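Putative glycosyltransferase (Mannosyltransferase) involved in glycosylating the PBCV-1 major capsid protein (Paramecium bursaria Chlorella virus 1, PDB 2P6W) is the N-terminal domain of an enzyme that probably transfers a sugar from a UDP-sugar, with manganese bound, in glycosylating the viral major capsid protein. Local coordinates at residues 115-127 with 151-163. Numbering follows the deposited sequence.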
loop_
_atom_site.group_PDB
_atom_site.type_symbol
_atom_site.label_atom_id
_atom_site.label_comp_id
_atom_site.label_asym_id
_atom_site.label_seq_id
_atom_site.Cartn_x
_atom_site.Cartn_y
_atom_site.Cartn_z
ATOM N N TRP A 115 11.991 10.199 -10.560
ATOM C CA TRP A 115 12.497 10.826 -9.331
ATOM C C TRP A 115 12.870 9.818 -8.236
ATOM O O TRP A 115 13.476 10.204 -7.228
ATOM C CB TRP A 115 11.455 11.813 -8.764
ATOM C CG TRP A 115 10.873 12.665 -9.819
ATOM C CD1 TRP A 115 9.579 12.647 -10.282
ATOM C CD2 TRP A 115 11.561 13.663 -10.574
ATOM N NE1 TRP A 115 9.419 13.586 -11.277
ATOM C CE2 TRP A 115 10.625 14.213 -11.491
ATOM C CE3 TRP A 115 12.876 14.155 -10.564
ATOM C CZ2 TRP A 115 10.969 15.222 -12.393
ATOM C CZ3 TRP A 115 13.220 15.168 -11.464
ATOM C CH2 TRP A 115 12.263 15.692 -12.367
ATOM N N GLY A 116 12.476 8.555 -8.416
ATOM C CA GLY A 116 12.566 7.552 -7.348
ATOM C C GLY A 116 13.886 6.808 -7.347
ATOM O O GLY A 116 14.887 7.328 -7.840
ATOM N N SER A 117 13.899 5.593 -6.796
ATOM C CA SER A 117 15.144 4.820 -6.790
ATOM C C SER A 117 14.919 3.351 -7.133
ATOM O O SER A 117 15.860 2.579 -7.133
ATOM C CB SER A 117 15.846 4.932 -5.441
ATOM O OG SER A 117 14.953 4.570 -4.416
ATOM N N TYR A 118 13.684 2.982 -7.457
ATOM C CA TYR A 118 13.358 1.575 -7.740
ATOM C C TYR A 118 12.227 1.482 -8.792
ATOM O O TYR A 118 11.418 2.421 -8.936
ATOM C CB TYR A 118 12.991 0.858 -6.425
ATOM C CG TYR A 118 13.108 -0.650 -6.555
ATOM C CD1 TYR A 118 14.363 -1.257 -6.667
ATOM C CD2 TYR A 118 11.979 -1.458 -6.617
ATOM C CE1 TYR A 118 14.485 -2.630 -6.817
ATOM C CE2 TYR A 118 12.092 -2.838 -6.754
ATOM C CZ TYR A 118 13.352 -3.412 -6.861
ATOM O OH TYR A 118 13.475 -4.772 -7.039
ATOM N N PRO A 119 12.198 0.389 -9.599
ATOM C CA PRO A 119 11.142 0.349 -10.625
ATOM C C PRO A 119 9.684 0.383 -10.154
ATOM O O PRO A 119 8.816 0.789 -10.930
ATOM C CB PRO A 119 11.415 -0.957 -11.374
ATOM C CG PRO A 119 12.878 -1.198 -11.167
ATOM C CD PRO A 119 13.150 -0.734 -9.744
ATOM N N ILE A 120 9.419 -0.050 -8.921
ATOM C CA ILE A 120 8.070 0.083 -8.355
ATOM C C ILE A 120 8.154 0.630 -6.936
ATOM O O ILE A 120 9.170 0.448 -6.237
ATOM C CB ILE A 120 7.248 -1.255 -8.381
ATOM C CG1 ILE A 120 7.958 -2.367 -7.584
ATOM C CG2 ILE A 120 7.015 -1.709 -9.805
ATOM C CD1 ILE A 120 7.127 -3.649 -7.391
ATOM N N ASN A 121 7.075 1.294 -6.514
ATOM C CA ASN A 121 6.957 1.714 -5.126
ATOM C C ASN A 121 5.726 1.043 -4.532
ATOM O O ASN A 121 4.601 1.321 -4.964
ATOM C CB ASN A 121 6.844 3.235 -5.067
ATOM C CG ASN A 121 6.708 3.747 -3.661
ATOM O OD1 ASN A 121 5.739 3.434 -2.957
ATOM N ND2 ASN A 121 7.648 4.602 -3.254
ATOM N N THR A 122 5.945 0.160 -3.548
ATOM C CA THR A 122 4.858 -0.678 -3.035
ATOM C C THR A 122 4.162 -0.083 -1.810
ATOM O O THR A 122 3.474 -0.797 -1.078
ATOM C CB THR A 122 5.338 -2.117 -2.726
ATOM O OG1 THR A 122 6.486 -2.063 -1.872
ATOM C CG2 THR A 122 5.664 -2.886 -4.030
ATOM N N GLY A 123 4.298 1.235 -1.631
ATOM C CA GLY A 123 3.560 1.955 -0.587
ATOM C C GLY A 123 2.056 1.892 -0.836
ATOM O O GLY A 123 1.248 2.079 0.081
ATOM N N VAL A 124 1.691 1.648 -2.095
ATOM C CA VAL A 124 0.309 1.365 -2.526
ATOM C C VAL A 124 0.397 0.136 -3.429
ATOM O O VAL A 124 1.144 0.158 -4.410
ATOM C CB VAL A 124 -0.291 2.532 -3.348
ATOM C CG1 VAL A 124 -1.709 2.192 -3.763
ATOM C CG2 VAL A 124 -0.297 3.825 -2.505
ATOM N N LYS A 125 -0.339 -0.924 -3.089
ATOM C CA LYS A 125 -0.181 -2.208 -3.785
ATOM C C LYS A 125 -1.501 -2.958 -3.743
ATOM O O LYS A 125 -2.039 -3.222 -2.657
ATOM C CB LYS A 125 0.909 -3.056 -3.099
ATOM C CG LYS A 125 1.129 -4.430 -3.707
ATOM C CD LYS A 125 2.218 -5.227 -2.961
ATOM C CE LYS A 125 1.755 -5.692 -1.576
ATOM N NZ LYS A 125 2.693 -6.782 -1.040
ATOM N N PHE A 126 -2.024 -3.282 -4.928
ATOM C CA PHE A 126 -3.246 -4.071 -5.077
ATOM C C PHE A 126 -2.869 -5.521 -5.255
ATOM O O PHE A 126 -2.058 -5.845 -6.118
ATOM C CB PHE A 126 -4.011 -3.660 -6.342
ATOM C CG PHE A 126 -4.687 -2.318 -6.260
ATOM C CD1 PHE A 126 -6.046 -2.238 -5.996
ATOM C CD2 PHE A 126 -3.979 -1.134 -6.513
ATOM C CE1 PHE A 126 -6.705 -0.992 -5.950
ATOM C CE2 PHE A 126 -4.637 0.120 -6.464
ATOM C CZ PHE A 126 -5.995 0.176 -6.195
ATOM N N VAL A 127 -3.488 -6.385 -4.453
ATOM C CA VAL A 127 -3.217 -7.822 -4.468
ATOM C C VAL A 127 -4.542 -8.577 -4.602
ATOM O O VAL A 127 -5.412 -8.458 -3.736
ATOM C CB VAL A 127 -2.564 -8.275 -3.132
ATOM C CG1 VAL A 127 -2.140 -9.742 -3.222
ATOM C CG2 VAL A 127 -1.371 -7.403 -2.783
ATOM N N PRO A 151 15.336 -2.681 -1.164
ATOM C CA PRO A 151 14.077 -2.271 -0.508
ATOM C C PRO A 151 13.097 -3.368 -0.042
ATOM O O PRO A 151 11.896 -3.122 0.017
ATOM C CB PRO A 151 13.401 -1.397 -1.584
ATOM C CG PRO A 151 13.836 -2.004 -2.861
ATOM C CD PRO A 151 15.247 -2.538 -2.636
ATOM N N TYR A 152 13.599 -4.560 0.285
ATOM C CA TYR A 152 12.818 -5.527 1.089
ATOM C C TYR A 152 11.620 -6.101 0.325
ATOM O O TYR A 152 11.824 -6.713 -0.721
ATOM C CB TYR A 152 12.401 -4.908 2.434
ATOM C CG TYR A 152 13.537 -4.221 3.141
ATOM C CD1 TYR A 152 14.693 -4.906 3.455
ATOM C CD2 TYR A 152 13.444 -2.869 3.498
ATOM C CE1 TYR A 152 15.740 -4.279 4.119
ATOM C CE2 TYR A 152 14.489 -2.231 4.160
ATOM C CZ TYR A 152 15.626 -2.945 4.468
ATOM O OH TYR A 152 16.675 -2.321 5.115
ATOM N N GLU A 153 10.396 -5.969 0.837
ATOM C CA GLU A 153 9.227 -6.545 0.143
ATOM C C GLU A 153 9.091 -5.959 -1.255
ATOM O O GLU A 153 8.585 -6.604 -2.175
ATOM C CB GLU A 153 7.934 -6.322 0.954
ATOM C CG GLU A 153 6.620 -6.566 0.192
ATOM C CD GLU A 153 6.111 -5.328 -0.543
ATOM O OE1 GLU A 153 6.789 -4.270 -0.494
ATOM O OE2 GLU A 153 5.018 -5.400 -1.161
ATOM N N GLN A 154 9.540 -4.720 -1.420
ATOM C CA GLN A 154 9.415 -4.052 -2.711
ATOM C C GLN A 154 10.282 -4.742 -3.765
ATOM O O GLN A 154 9.864 -4.955 -4.907
ATOM C CB GLN A 154 9.831 -2.597 -2.534
ATOM C CG GLN A 154 9.703 -1.749 -3.762
ATOM C CD GLN A 154 9.872 -0.286 -3.414
ATOM O OE1 GLN A 154 8.948 0.351 -2.915
ATOM N NE2 GLN A 154 11.054 0.258 -3.685
ATOM N N LYS A 155 11.514 -5.086 -3.372
ATOM C CA LYS A 155 12.412 -5.839 -4.229
ATOM C C LYS A 155 11.905 -7.271 -4.438
ATOM O O LYS A 155 12.035 -7.841 -5.524
ATOM C CB LYS A 155 13.821 -5.853 -3.616
ATOM C CG LYS A 155 14.768 -6.816 -4.334
ATOM C CD LYS A 155 16.250 -6.430 -4.203
ATOM C CE LYS A 155 16.704 -6.299 -2.759
ATOM N NZ LYS A 155 18.165 -5.915 -2.774
ATOM N N THR A 156 11.298 -7.842 -3.397
ATOM C CA THR A 156 10.828 -9.225 -3.489
ATOM C C THR A 156 9.673 -9.326 -4.479
ATOM O O THR A 156 9.616 -10.245 -5.304
ATOM C CB THR A 156 10.416 -9.753 -2.117
ATOM O OG1 THR A 156 11.519 -9.554 -1.216
ATOM C CG2 THR A 156 10.036 -11.244 -2.210
ATOM N N VAL A 157 8.736 -8.392 -4.393
ATOM C CA VAL A 157 7.662 -8.360 -5.371
ATOM C C VAL A 157 8.218 -8.205 -6.790
ATOM O O VAL A 157 7.878 -8.977 -7.688
ATOM C CB VAL A 157 6.633 -7.242 -5.030
ATOM C CG1 VAL A 157 5.674 -7.006 -6.207
ATOM C CG2 VAL A 157 5.840 -7.630 -3.808
ATOM N N TYR A 158 9.067 -7.211 -7.007
ATOM C CA TYR A 158 9.536 -6.941 -8.357
ATOM C C TYR A 158 10.455 -8.028 -8.957
ATOM O O TYR A 158 10.348 -8.361 -10.163
ATOM C CB TYR A 158 10.192 -5.561 -8.425
ATOM C CG TYR A 158 10.417 -5.086 -9.834
ATOM C CD1 TYR A 158 9.346 -4.702 -10.642
ATOM C CD2 TYR A 158 11.713 -5.034 -10.374
ATOM C CE1 TYR A 158 9.559 -4.253 -11.944
ATOM C CE2 TYR A 158 11.930 -4.583 -11.672
ATOM C CZ TYR A 158 10.856 -4.213 -12.448
ATOM O OH TYR A 158 11.057 -3.765 -13.733
ATOM N N GLU A 159 11.356 -8.551 -8.131
ATOM C CA GLU A 159 12.423 -9.447 -8.600
ATOM C C GLU A 159 12.226 -10.931 -8.305
ATOM O O GLU A 159 12.895 -11.782 -8.944
ATOM C CB GLU A 159 13.766 -8.995 -8.049
ATOM C CG GLU A 159 14.196 -7.603 -8.540
ATOM C CD GLU A 159 15.551 -7.184 -8.011
ATOM O OE1 GLU A 159 16.437 -8.060 -7.893
ATOM O OE2 GLU A 159 15.726 -5.981 -7.694
ATOM N N TYR A 160 11.363 -11.249 -7.337
ATOM C CA TYR A 160 11.041 -12.643 -7.046
ATOM C C TYR A 160 9.656 -13.008 -7.602
ATOM O O TYR A 160 9.508 -13.999 -8.320
ATOM C CB TYR A 160 11.109 -12.935 -5.542
ATOM C CG TYR A 160 11.063 -14.402 -5.219
ATOM C CD1 TYR A 160 12.238 -15.135 -5.094
ATOM C CD2 TYR A 160 9.846 -15.058 -5.047
ATOM C CE1 TYR A 160 12.199 -16.484 -4.815
ATOM C CE2 TYR A 160 9.795 -16.409 -4.763
ATOM C CZ TYR A 160 10.968 -17.117 -4.646
ATOM O OH TYR A 160 10.936 -18.469 -4.365
ATOM N N VAL A 161 8.649 -12.204 -7.276
ATOM C CA VAL A 161 7.277 -12.569 -7.660
ATOM C C VAL A 161 7.034 -12.361 -9.147
ATOM O O VAL A 161 6.594 -13.272 -9.860
ATOM C CB VAL A 161 6.210 -11.791 -6.845
ATOM C CG1 VAL A 161 4.813 -12.088 -7.360
ATOM C CG2 VAL A 161 6.301 -12.182 -5.365
ATOM N N PHE A 162 7.323 -11.151 -9.619
ATOM C CA PHE A 162 6.964 -10.817 -10.996
ATOM C C PHE A 162 7.521 -11.804 -12.053
ATOM O O PHE A 162 6.775 -12.223 -12.947
ATOM C CB PHE A 162 7.344 -9.366 -11.331
ATOM C CG PHE A 162 6.389 -8.328 -10.779
ATOM C CD1 PHE A 162 5.313 -8.679 -9.954
ATOM C CD2 PHE A 162 6.611 -6.975 -11.053
ATOM C CE1 PHE A 162 4.450 -7.685 -9.439
ATOM C CE2 PHE A 162 5.764 -6.001 -10.541
ATOM C CZ PHE A 162 4.685 -6.353 -9.751
ATOM N N PRO A 163 8.814 -12.184 -11.963
ATOM C CA PRO A 163 9.316 -13.156 -12.950
ATOM C C PRO A 163 8.555 -14.463 -12.993
ATOM O O PRO A 163 8.544 -15.128 -14.036
ATOM C CB PRO A 163 10.755 -13.398 -12.502
ATOM C CG PRO A 163 11.144 -12.145 -11.823
ATOM C CD PRO A 163 9.897 -11.733 -11.070
HETATM O O HOH W 1 7.672 -0.190 -0.309
#
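In this GT-A-type glycosyltransferase domain, Tyr118, Ile120 and Thr122 of the loop entering central strand 124-128 pack on helix 153-164, with the loop's Asn121 near the manganese site. The Tyr118 ring lies along the first turns of the helix: Pro151 CG sits over the centre of one face, 3.9 Å from the ring centroid, while Pro119 CD covers the opposite face near the rim. With CG anti to the backbone N (chi1 -161°), the ring carries its hydroxyl past Lys155 CA to donate to Glu159 OE2 (2.6 Å), meeting that oxygen on its anti side with ring and carboxylate nearly coplanar. Pro119 CB in turn rests on a face of the Tyr158 ring, 3.5 Å from CZ. Deeper in, Ile120 CD1 ends among Val157 CG1, Tyr158 CB and the Phe162 ring. Gln154 reaches back along Tyr118, its extended chain placing OE1 3.1 Å from Thr122 N; the donor is tilted 29° from the carbonyl plane. One water donates to both Gln154 OE1 and Thr122 OG1. The neighbouring Asn121 points away from the helix, and its OD1 accepts a hydrogen bond from Gly123 N, an Asx turn close to the manganese ligand His195. Bent at chi2 (-88°), Glu153 turns its carboxylate to the loop and strand, near Arg59, which binds UDP-glucose in the complex, a ligand absent here. The two Glu153 oxygens have separate partners: OE1 uses its syn lone pair for Thr122 OG1 (2.6 Å), and OE2, approached on its anti side, forms a salt bridge with Lys125 NZ (2.7 Å), an ammonium also paired with Glu135 OE2.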